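Local atomic coordinates of telomere length regulator taz1 (Schizosaccharomyces pombe, PDB entry 4ZMI), a protein that binds double-stranded telomeric DNA in fission yeast, regulates telomere length and function, and is needed for silencing of telomere-adjacent genes and for normal meiosis or sporulation. Residues 144-147 against 148-152; 159-162 against 163-167; 185-189 against 190-194; 211-214 against 215-218; 217-220 against 221-224. All coordinates share one frame; numbering follows the deposited sequence.

Contact 1: 144-147 against 148-152; sequences LFEE and LVIRY
Glu147 OE2 is gripped by two donors: a water that leads on to Arg151, one helical turn later, and the backbone N of Ala212 in the loop before helix 214-229. The water sits 2.6 Å from Glu147 OE2 and is placed to accept from Arg151 NH1, although this second leg is so short that the water's position is doubtful. The carboxylate and guanidinium planes lie 30° apart, but Glu147 OE2 and Arg151 NH1 stay 4.8 Å from each other, and Arg151 NE bonds to His117 instead. In the backbone, Arg151 N donates to Glu147 O at 2.8 Å in a nearly straight bond (172°). On the next strip of the helix the Glu146 chain bends at chi2 (-98°), folding its carboxylate over Ile150, where Glu146 OE2 reaches Ile150 CD1 at 3.2 Å. Trimming Glu146 to an alanine would probably uncover Ile150 CD1 and take a negative charge from the bound cobalt ion, which lies about 4 Å from the Glu146 side chain. Phe145 CE2 meets Val149 CG2 at 3.6 Å. The two polar ends are probably satisfied by separate partners, Ala212 for Glu147 and His117 for Arg151, and their opposite charges add at most a longer-range attraction.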
# COMPACT_ATOMS: atom_id res chain seq x y z
N LEU A 144 -1.76 3.19 -10.87
CA LEU A 144 -0.69 2.73 -10.01
C LEU A 144 -0.72 1.20 -9.91
O LEU A 144 0.31 0.55 -9.84
CB LEU A 144 -0.82 3.39 -8.65
CG LEU A 144 0.42 3.25 -7.78
CD1 LEU A 144 1.60 3.95 -8.41
CD2 LEU A 144 0.16 3.81 -6.38
N PHE A 145 -1.91 0.62 -9.95
CA PHE A 145 -2.03 -0.84 -9.88
C PHE A 145 -1.40 -1.50 -11.10
O PHE A 145 -0.68 -2.49 -10.97
CB PHE A 145 -3.47 -1.31 -9.69
CG PHE A 145 -3.60 -2.80 -9.49
CD1 PHE A 145 -3.50 -3.36 -8.22
CD2 PHE A 145 -3.77 -3.65 -10.57
CE1 PHE A 145 -3.60 -4.72 -8.04
CE2 PHE A 145 -3.85 -5.01 -10.39
CZ PHE A 145 -3.77 -5.55 -9.13
N GLU A 146 -1.65 -0.95 -12.28
CA GLU A 146 -1.04 -1.51 -13.49
C GLU A 146 0.47 -1.41 -13.48
O GLU A 146 1.15 -2.32 -13.93
CB GLU A 146 -1.59 -0.88 -14.77
CG GLU A 146 -1.42 -1.76 -16.00
CD GLU A 146 -0.22 -1.38 -16.84
OE1 GLU A 146 0.46 -0.38 -16.51
OE2 GLU A 146 0.04 -2.09 -17.83
N GLU A 147 1.00 -0.32 -12.94
CA GLU A 147 2.44 -0.18 -12.77
C GLU A 147 3.06 -1.23 -11.84
O GLU A 147 4.10 -1.82 -12.17
CB GLU A 147 2.80 1.22 -12.28
CG GLU A 147 4.30 1.45 -12.23
CD GLU A 147 4.94 1.55 -13.62
OE1 GLU A 147 4.22 1.95 -14.56
OE2 GLU A 147 6.14 1.25 -13.77
N LEU A 148 2.43 -1.46 -10.69
CA LEU A 148 2.91 -2.49 -9.77
C LEU A 148 2.89 -3.82 -10.50
O LEU A 148 3.77 -4.65 -10.32
CB LEU A 148 2.03 -2.57 -8.52
CG LEU A 148 2.01 -1.28 -7.72
CD1 LEU A 148 0.99 -1.36 -6.59
CD2 LEU A 148 3.42 -1.04 -7.18
N VAL A 149 1.90 -4.02 -11.36
CA VAL A 149 1.83 -5.27 -12.12
C VAL A 149 3.03 -5.41 -13.06
O VAL A 149 3.66 -6.47 -13.11
CB VAL A 149 0.48 -5.44 -12.85
CG1 VAL A 149 0.49 -6.69 -13.71
CG2 VAL A 149 -0.64 -5.52 -11.83
N ILE A 150 3.37 -4.32 -13.75
CA ILE A 150 4.54 -4.31 -14.64
C ILE A 150 5.80 -4.60 -13.84
O ILE A 150 6.59 -5.47 -14.21
CB ILE A 150 4.77 -2.94 -15.31
CG1 ILE A 150 3.48 -2.38 -15.90
CG2 ILE A 150 5.80 -3.08 -16.40
CD1 ILE A 150 2.95 -3.19 -17.03
N ARG A 151 5.97 -3.86 -12.74
CA ARG A 151 7.15 -3.99 -11.91
C ARG A 151 7.33 -5.43 -11.44
O ARG A 151 8.43 -5.97 -11.51
CB ARG A 151 7.12 -2.99 -10.73
CG ARG A 151 7.28 -1.53 -11.22
CD ARG A 151 7.46 -0.52 -10.08
NE ARG A 151 8.72 -0.69 -9.37
CZ ARG A 151 9.88 -0.22 -9.81
NH1 ARG A 151 9.96 0.43 -10.98
NH2 ARG A 151 10.99 -0.43 -9.10
N TYR A 152 6.24 -6.06 -11.02
CA TYR A 152 6.36 -7.45 -10.58
C TYR A 152 6.80 -8.36 -11.72
O TYR A 152 7.84 -9.01 -11.62
CB TYR A 152 5.06 -7.99 -10.01
CG TYR A 152 5.22 -9.41 -9.52
CD1 TYR A 152 5.64 -9.66 -8.23
CD2 TYR A 152 4.97 -10.48 -10.35
CE1 TYR A 152 5.80 -10.95 -7.78
CE2 TYR A 152 5.13 -11.78 -9.91
CZ TYR A 152 5.55 -12.00 -8.61
OH TYR A 152 5.72 -13.28 -8.13
O HOH W 1 8.43 1.49 -12.54

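Contact 2: 159-162 against 163-167; sequences PSID and ASEFI
Ile161 and Phe166 are brought together by two torsions: Ile161 holds CG1 between its backbone N and carbonyl carbon (chi1 54°), while Phe166 keeps CG opposite its own N (chi1 -171°). The isoleucine therefore crosses the phenylalanine at about a right angle, and Ile161 CD1 comes to 3.9 Å from Phe166 CD1, obliquely to the ring. The CG2 branch of Ile161 serves a second neighbour. Ile161 CG2 touches Glu165 OE1 at 3.6 Å, with the glutamate reaching back along an extended chain. Asp162 occupies the N-cap position of helix 163-168, yet its side chain makes no capping bond; its carboxylate leads away from the helix. What starts the first turn is its carbonyl: Phe166 N donates to Asp162 O at 3.0 Å, with an angle of 162° at the hydrogen. Asp162 OD2 and Glu165 OE1 remain 5.7 Å apart, a separation that probably keeps repulsion between the two acids modest. The aspartate and glutamate thus belong to the outer surface, while the phenylalanine points into the domain. There Phe166 packs on Phe145 and Val149 of helix 137-154 and on Ile200 of helix 192-203, Arg121 makes a cation-pi contact with its ring, and Ile161 rests against Tyr152.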
# COMPACT_ATOMS: atom_id res chain seq x y z
N PRO A 159 8.56 -15.13 -9.34
CA PRO A 159 7.85 -16.29 -9.89
C PRO A 159 6.52 -15.93 -10.54
O PRO A 159 5.84 -15.00 -10.10
CB PRO A 159 7.64 -17.18 -8.67
CG PRO A 159 7.56 -16.23 -7.55
CD PRO A 159 8.59 -15.17 -7.87
N SER A 160 6.18 -16.66 -11.59
CA SER A 160 4.89 -16.53 -12.24
C SER A 160 3.82 -16.85 -11.20
O SER A 160 3.90 -17.85 -10.49
CB SER A 160 4.79 -17.51 -13.41
OG SER A 160 3.70 -17.20 -14.26
N ILE A 161 2.82 -15.97 -11.09
CA ILE A 161 1.72 -16.21 -10.19
C ILE A 161 0.41 -15.76 -10.83
O ILE A 161 0.40 -14.84 -11.65
CB ILE A 161 1.94 -15.55 -8.82
CG1 ILE A 161 2.24 -14.06 -8.96
CG2 ILE A 161 3.07 -16.20 -8.04
CD1 ILE A 161 2.27 -13.38 -7.61
N ASP A 162 -0.69 -16.43 -10.48
CA ASP A 162 -2.04 -16.16 -10.97
C ASP A 162 -2.54 -14.83 -10.48
O ASP A 162 -2.05 -14.32 -9.49
CB ASP A 162 -3.02 -17.20 -10.41
CG ASP A 162 -2.84 -18.53 -11.03
OD1 ASP A 162 -2.05 -18.62 -11.99
OD2 ASP A 162 -3.48 -19.50 -10.58
N ALA A 163 -3.56 -14.30 -11.12
CA ALA A 163 -4.12 -13.04 -10.67
C ALA A 163 -4.66 -13.14 -9.23
O ALA A 163 -4.58 -12.19 -8.45
CB ALA A 163 -5.21 -12.59 -11.64
N SER A 164 -5.19 -14.32 -8.88
CA SER A 164 -5.79 -14.58 -7.56
C SER A 164 -4.79 -14.49 -6.46
O SER A 164 -5.03 -13.90 -5.41
CB SER A 164 -6.37 -16.00 -7.50
OG SER A 164 -7.60 -16.08 -8.18
N GLU A 165 -3.65 -15.13 -6.71
CA GLU A 165 -2.58 -15.19 -5.74
C GLU A 165 -1.95 -13.79 -5.66
O GLU A 165 -1.67 -13.30 -4.58
CB GLU A 165 -1.59 -16.28 -6.17
CG GLU A 165 -0.46 -16.58 -5.22
CD GLU A 165 0.19 -17.93 -5.51
OE1 GLU A 165 0.43 -18.24 -6.70
OE2 GLU A 165 0.43 -18.69 -4.54
N PHE A 166 -1.81 -13.12 -6.80
CA PHE A 166 -1.26 -11.76 -6.85
C PHE A 166 -2.09 -10.80 -5.98
O PHE A 166 -1.54 -9.97 -5.27
CB PHE A 166 -1.25 -11.27 -8.31
CG PHE A 166 -0.52 -9.98 -8.51
CD1 PHE A 166 0.84 -9.98 -8.83
CD2 PHE A 166 -1.18 -8.78 -8.38
CE1 PHE A 166 1.52 -8.80 -9.01
CE2 PHE A 166 -0.49 -7.59 -8.57
CZ PHE A 166 0.85 -7.61 -8.88
N ILE A 167 -3.40 -10.93 -6.02
CA ILE A 167 -4.31 -10.08 -5.27
C ILE A 167 -4.43 -10.47 -3.79
O ILE A 167 -4.23 -9.64 -2.91
CB ILE A 167 -5.71 -10.13 -5.91
CG1 ILE A 167 -5.67 -9.42 -7.28
CG2 ILE A 167 -6.77 -9.56 -4.94
CD1 ILE A 167 -6.85 -9.76 -8.16

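Contact 3: 185-189 against 190-194; sequences QVWKS and QKICD
A Schellman motif ends helix 185-189, with Lys191 as its C-prime residue in a left-handed conformation (phi 49°). Its two characteristic bonds run from Ile192 N to Trp187 O at 3.0 Å and from Lys191 N to Lys188 O at 3.1 Å, the second with its donor above the carbonyl plane. Trp187 O also accepts from a water at 2.7 Å, and this water accepts from Cys193 N at 2.9 Å, so one carbonyl holds two successive N-H groups, one directly and one through water. The motif's usual apolar pair is present too. With CG set opposite its backbone N (chi1 -176°), Trp187 carries its indole forward to the next helix, where Ile192 CB lies 3.8 Å above the ring plane toward the rim and Ile192 CG2 touches Trp187 CE3 at 3.7 Å. Cys193 adds CB against Trp187 CZ2 at 3.8 Å, while its SG forms an oblique sulfur-aromatic contact. An alanine in place of Trp187 is likely to open a gap over Ile192 and Cys193 and leave SG without its aromatic partner. Because Lys191 is also the N-cap of helix 192-203, the polar bonds make the turn while the buried indole covers it with apolar surface.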
# COMPACT_ATOMS: atom_id res chain seq x y z
N GLN A 185 -18.99 0.34 -3.45
CA GLN A 185 -19.82 0.26 -4.64
C GLN A 185 -19.01 0.03 -5.91
O GLN A 185 -19.40 -0.78 -6.76
CB GLN A 185 -20.66 1.53 -4.82
CG GLN A 185 -21.65 1.46 -5.99
CD GLN A 185 -22.30 2.80 -6.29
OE1 GLN A 185 -22.23 3.74 -5.49
NE2 GLN A 185 -22.95 2.89 -7.45
N VAL A 186 -17.89 0.72 -6.04
CA VAL A 186 -17.17 0.73 -7.30
C VAL A 186 -16.68 -0.66 -7.68
O VAL A 186 -16.69 -1.03 -8.85
CB VAL A 186 -15.98 1.69 -7.25
CG1 VAL A 186 -15.35 1.80 -8.62
CG2 VAL A 186 -16.43 3.06 -6.77
N TRP A 187 -16.26 -1.43 -6.68
CA TRP A 187 -15.68 -2.74 -6.93
C TRP A 187 -16.64 -3.67 -7.62
O TRP A 187 -16.29 -4.30 -8.62
CB TRP A 187 -15.23 -3.36 -5.62
CG TRP A 187 -14.51 -4.67 -5.78
CD1 TRP A 187 -15.08 -5.92 -5.81
CD2 TRP A 187 -13.11 -4.87 -5.89
NE1 TRP A 187 -14.10 -6.88 -5.94
CE2 TRP A 187 -12.88 -6.26 -5.99
CE3 TRP A 187 -12.01 -4.01 -5.94
CZ2 TRP A 187 -11.61 -6.80 -6.13
CZ3 TRP A 187 -10.74 -4.55 -6.07
CH2 TRP A 187 -10.55 -5.93 -6.17
N LYS A 188 -17.85 -3.77 -7.09
CA LYS A 188 -18.88 -4.56 -7.75
C LYS A 188 -19.38 -3.87 -9.02
O LYS A 188 -19.47 -4.50 -10.07
CB LYS A 188 -20.05 -4.81 -6.80
CG LYS A 188 -19.76 -5.81 -5.69
CD LYS A 188 -20.81 -6.91 -5.63
CE LYS A 188 -20.79 -7.78 -6.89
NZ LYS A 188 -21.70 -8.96 -6.78
N SER A 189 -19.69 -2.58 -8.92
CA SER A 189 -20.35 -1.86 -10.01
C SER A 189 -19.55 -1.84 -11.31
O SER A 189 -20.10 -2.04 -12.40
CB SER A 189 -20.67 -0.42 -9.59
OG SER A 189 -19.50 0.38 -9.62
N GLN A 190 -18.25 -1.57 -11.21
CA GLN A 190 -17.45 -1.49 -12.42
C GLN A 190 -16.70 -2.77 -12.69
O GLN A 190 -15.76 -2.78 -13.47
CB GLN A 190 -16.53 -0.27 -12.43
CG GLN A 190 -17.24 0.99 -12.90
CD GLN A 190 -16.33 2.19 -12.94
OE1 GLN A 190 -15.53 2.35 -13.86
NE2 GLN A 190 -16.44 3.06 -11.94
N LYS A 191 -17.14 -3.86 -12.04
CA LYS A 191 -16.50 -5.16 -12.23
C LYS A 191 -14.98 -5.07 -12.10
O LYS A 191 -14.25 -5.60 -12.94
CB LYS A 191 -16.86 -5.72 -13.61
CG LYS A 191 -18.35 -5.70 -13.91
CD LYS A 191 -19.07 -6.91 -13.34
CE LYS A 191 -20.44 -7.08 -14.00
NZ LYS A 191 -21.21 -8.24 -13.47
N ILE A 192 -14.52 -4.39 -11.05
CA ILE A 192 -13.10 -4.09 -10.88
C ILE A 192 -12.22 -5.34 -10.87
O ILE A 192 -11.13 -5.34 -11.45
CB ILE A 192 -12.86 -3.24 -9.62
CG1 ILE A 192 -13.57 -1.91 -9.78
CG2 ILE A 192 -11.40 -2.97 -9.43
CD1 ILE A 192 -13.05 -1.13 -10.98
N CYS A 193 -12.69 -6.41 -10.25
CA CYS A 193 -11.88 -7.62 -10.11
C CYS A 193 -11.51 -8.20 -11.45
O CYS A 193 -10.38 -8.66 -11.66
CB CYS A 193 -12.59 -8.68 -9.27
SG CYS A 193 -11.48 -10.04 -8.82
N ASP A 194 -12.48 -8.18 -12.36
CA ASP A 194 -12.29 -8.67 -13.72
C ASP A 194 -11.28 -7.79 -14.44
O ASP A 194 -10.43 -8.29 -15.19
CB ASP A 194 -13.62 -8.71 -14.46
CG ASP A 194 -14.56 -9.75 -13.89
OD1 ASP A 194 -14.09 -10.85 -13.54
OD2 ASP A 194 -15.77 -9.46 -13.79
O HOH W 2 -15.40 -6.76 -9.18

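Contact 4: 211-214 against 215-218; sequences RASF and PAFV
Helix 214-229 begins with Ser213 O accepting Phe217 N at 2.7 Å, plus a weak bond from Ala216 N, and continues with Phe214 O accepting Val218 N at 2.7 Å in an almost straight line (177°). Ser213 is the N-cap residue. Its hydroxyl lies between the backbone N and the carbonyl carbon, and Ser213 OG comes within 3.0 Å of Ala216 CB, a short and perhaps inexact approach. Pro215, whose nitrogen has no hydrogen to give, sits in the first turn, where the helix asks for no donor; its CD meets Phe214 CB at 3.5 Å. The larger overlap joins Phe214 to Val218, four residues on. Val218 CG2 stands over one face of the Phe214 ring in a CH-pi contact, 3.6 Å from the centroid and 22° off the normal. Phe214 presents its face to this methyl because its CG is turned away from the backbone N (chi1 -164°). The same ring meets Phe217 from another direction: Phe214 CE1 lies at the edge of the Phe217 ring, 3.8 Å from CD2. Farther out, Phe214 packs against Pro43 and Phe46 of helix 43-50, and Val218 on Phe33 of helix 5-35. Serine at the N-cap and proline in the first turn are common at alpha-helix starts; here they precede an aromatic-aliphatic cluster that packs the start of helix 214-229 against those two helices.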
# COMPACT_ATOMS: atom_id res chain seq x y z
N ARG A 211 7.83 -0.21 -18.54
CA ARG A 211 7.87 0.10 -17.12
C ARG A 211 8.18 1.59 -17.01
O ARG A 211 8.88 2.13 -17.87
CB ARG A 211 8.95 -0.75 -16.45
CG ARG A 211 9.32 -0.35 -15.04
CD ARG A 211 10.81 -0.52 -14.82
NE ARG A 211 11.13 -1.71 -14.04
CZ ARG A 211 11.40 -2.89 -14.58
NH1 ARG A 211 11.40 -3.02 -15.90
NH2 ARG A 211 11.68 -3.93 -13.81
N ALA A 212 7.63 2.26 -16.01
CA ALA A 212 8.00 3.66 -15.80
C ALA A 212 9.35 3.79 -15.12
O ALA A 212 9.83 2.84 -14.51
CB ALA A 212 6.96 4.41 -15.04
N SER A 213 9.96 4.96 -15.26
CA SER A 213 11.20 5.24 -14.57
C SER A 213 10.91 5.30 -13.08
O SER A 213 9.82 5.73 -12.66
CB SER A 213 11.75 6.58 -15.01
OG SER A 213 10.76 7.57 -14.81
N PHE A 214 11.88 4.87 -12.28
CA PHE A 214 11.75 4.87 -10.83
C PHE A 214 11.39 6.23 -10.24
O PHE A 214 10.44 6.32 -9.46
CB PHE A 214 12.98 4.26 -10.15
CG PHE A 214 12.73 3.89 -8.71
CD1 PHE A 214 11.86 2.87 -8.39
CD2 PHE A 214 13.33 4.59 -7.68
CE1 PHE A 214 11.61 2.53 -7.08
CE2 PHE A 214 13.09 4.25 -6.37
CZ PHE A 214 12.23 3.22 -6.07
N PRO A 215 12.12 7.31 -10.60
CA PRO A 215 11.78 8.59 -9.98
C PRO A 215 10.37 9.04 -10.35
O PRO A 215 9.76 9.84 -9.64
CB PRO A 215 12.78 9.55 -10.62
CG PRO A 215 13.16 8.89 -11.89
CD PRO A 215 13.24 7.45 -11.53
N ALA A 216 9.87 8.53 -11.46
CA ALA A 216 8.51 8.84 -11.85
C ALA A 216 7.55 7.94 -11.08
O ALA A 216 6.47 8.36 -10.68
CB ALA A 216 8.34 8.67 -13.35
N PHE A 217 7.96 6.69 -10.91
CA PHE A 217 7.19 5.75 -10.10
C PHE A 217 7.05 6.33 -8.70
O PHE A 217 5.93 6.50 -8.19
CB PHE A 217 7.89 4.39 -10.06
CG PHE A 217 7.22 3.39 -9.16
CD1 PHE A 217 5.87 3.15 -9.25
CD2 PHE A 217 7.96 2.66 -8.24
CE1 PHE A 217 5.25 2.22 -8.42
CE2 PHE A 217 7.34 1.73 -7.42
CZ PHE A 217 5.99 1.51 -7.52
N VAL A 218 8.18 6.68 -8.11
CA VAL A 218 8.21 7.21 -6.76
C VAL A 218 7.32 8.43 -6.64
O VAL A 218 6.47 8.51 -5.76
CB VAL A 218 9.62 7.57 -6.32
CG1 VAL A 218 9.61 8.30 -4.99
CG2 VAL A 218 10.47 6.31 -6.23

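Contact 5: 217-220 against 221-224; sequences FVNA and VIHF
Phe217 has one ring face overlapped by Val221, whose CG2 makes a CH-pi contact 3.9 Å from the ring centroid and 22° off the normal. The methyl is displaced toward the rim, and its closest ring atom is CE1, 3.6 Å from CG2. Val221 sets CG1 opposite its backbone N (chi1 169°), which leaves CG2 on the N-terminal side of the residue, facing the phenylalanine one turn earlier. The same two residues are also joined through the backbone, Val221 N donating to Phe217 O at 2.8 Å. A second i, i+4 pair follows on the neighbouring strip of the helix: Val218 CG1 meets Ile222 CD1 at 3.7 Å, accompanied by the nearly straight bond from Ile222 N to Val218 O (173°). Two further backbone bonds, from His223 N to Asn219 O at 3.0 Å and from Phe224 N to Ala220 O at 2.9 Å, continue the alpha-helical ladder. The imidazole of His223 leads outward on the exposed side, where ND1 bonds to Glu227. Phe224 instead turns inward, its ring nearly parallel to that of Phe137 and packed on Ala127. Asn219, Ala220 and His223 are exposed, whereas Phe217, Val218, Val221 and Phe224 are buried. This is the pattern of an amphipathic alpha-helix, with residues four apart packed on one another along its inner side, lying against helices 5-35, 118-130 and 137-154 in the all-helical domain of Taz1.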
# COMPACT_ATOMS: atom_id res chain seq x y z
N PHE A 217 7.96 6.69 -10.91
CA PHE A 217 7.19 5.75 -10.10
C PHE A 217 7.05 6.33 -8.70
O PHE A 217 5.93 6.50 -8.19
CB PHE A 217 7.89 4.39 -10.06
CG PHE A 217 7.22 3.39 -9.16
CD1 PHE A 217 5.87 3.15 -9.25
CD2 PHE A 217 7.96 2.66 -8.24
CE1 PHE A 217 5.25 2.22 -8.42
CE2 PHE A 217 7.34 1.73 -7.42
CZ PHE A 217 5.99 1.51 -7.52
N VAL A 218 8.18 6.68 -8.11
CA VAL A 218 8.21 7.21 -6.76
C VAL A 218 7.32 8.43 -6.64
O VAL A 218 6.47 8.51 -5.76
CB VAL A 218 9.62 7.57 -6.32
CG1 VAL A 218 9.61 8.30 -4.99
CG2 VAL A 218 10.47 6.31 -6.23
N ASN A 219 7.50 9.37 -7.55
CA ASN A 219 6.65 10.56 -7.52
C ASN A 219 5.17 10.24 -7.67
O ASN A 219 4.33 10.86 -7.03
CB ASN A 219 7.13 11.62 -8.52
CG ASN A 219 8.24 12.50 -7.94
OD1 ASN A 219 8.21 12.87 -6.76
ND2 ASN A 219 9.24 12.83 -8.77
N ALA A 220 4.82 9.24 -8.47
CA ALA A 220 3.41 8.86 -8.56
C ALA A 220 2.94 8.21 -7.24
O ALA A 220 1.81 8.42 -6.80
CB ALA A 220 3.16 7.95 -9.77
N VAL A 221 3.83 7.46 -6.59
CA VAL A 221 3.46 6.80 -5.33
C VAL A 221 3.19 7.86 -4.27
O VAL A 221 2.12 7.89 -3.67
CB VAL A 221 4.55 5.82 -4.85
CG1 VAL A 221 4.28 5.36 -3.43
CG2 VAL A 221 4.61 4.62 -5.77
N ILE A 222 4.17 8.74 -4.07
CA ILE A 222 4.05 9.83 -3.12
C ILE A 222 2.80 10.63 -3.38
O ILE A 222 2.03 10.90 -2.47
CB ILE A 222 5.26 10.77 -3.18
CG1 ILE A 222 6.48 10.08 -2.58
CG2 ILE A 222 4.96 12.07 -2.46
CD1 ILE A 222 7.79 10.75 -2.91
N HIS A 223 2.57 10.97 -4.64
CA HIS A 223 1.37 11.70 -4.99
C HIS A 223 0.14 10.94 -4.51
O HIS A 223 -0.73 11.52 -3.85
CB HIS A 223 1.28 11.91 -6.51
CG HIS A 223 0.30 12.97 -6.91
ND1 HIS A 223 -1.07 12.78 -6.87
CD2 HIS A 223 0.49 14.23 -7.38
CE1 HIS A 223 -1.68 13.87 -7.29
NE2 HIS A 223 -0.76 14.77 -7.60
N PHE A 224 0.08 9.65 -4.84
CA PHE A 224 -1.10 8.84 -4.54
C PHE A 224 -1.36 8.68 -3.05
O PHE A 224 -2.50 8.75 -2.61
CB PHE A 224 -0.99 7.46 -5.19
CG PHE A 224 -2.11 6.53 -4.81
CD1 PHE A 224 -3.34 6.64 -5.42
CD2 PHE A 224 -1.92 5.56 -3.85
CE1 PHE A 224 -4.36 5.78 -5.08
CE2 PHE A 224 -2.94 4.71 -3.51
CZ PHE A 224 -4.16 4.82 -4.12

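Contact 1 links most of the set. Its Tyr152 OH probably bonds to Pro159 O of contact 2 at 2.6 Å, and its Arg151 NH2 packs on Phe214 CD1 of contact 4 at 3.5 Å. Contact 5 overlaps contact 4 in sequence through Phe217 and Val218 and meets contact 1 where Arg151 NE packs on Phe217 CE2 at 3.4 Å and Leu144 CD2 on Phe224 CD2 at 3.7 Å. Contact 3 stands apart, its centre about 19 Å from those of contacts 1 and 2. The cobalt ion lies near Glu146 of contact 1; the magnesium ion, held at Leu168, Leu171 and Tyr173, is about 9 Å from the Glu165 side chain of contact 2.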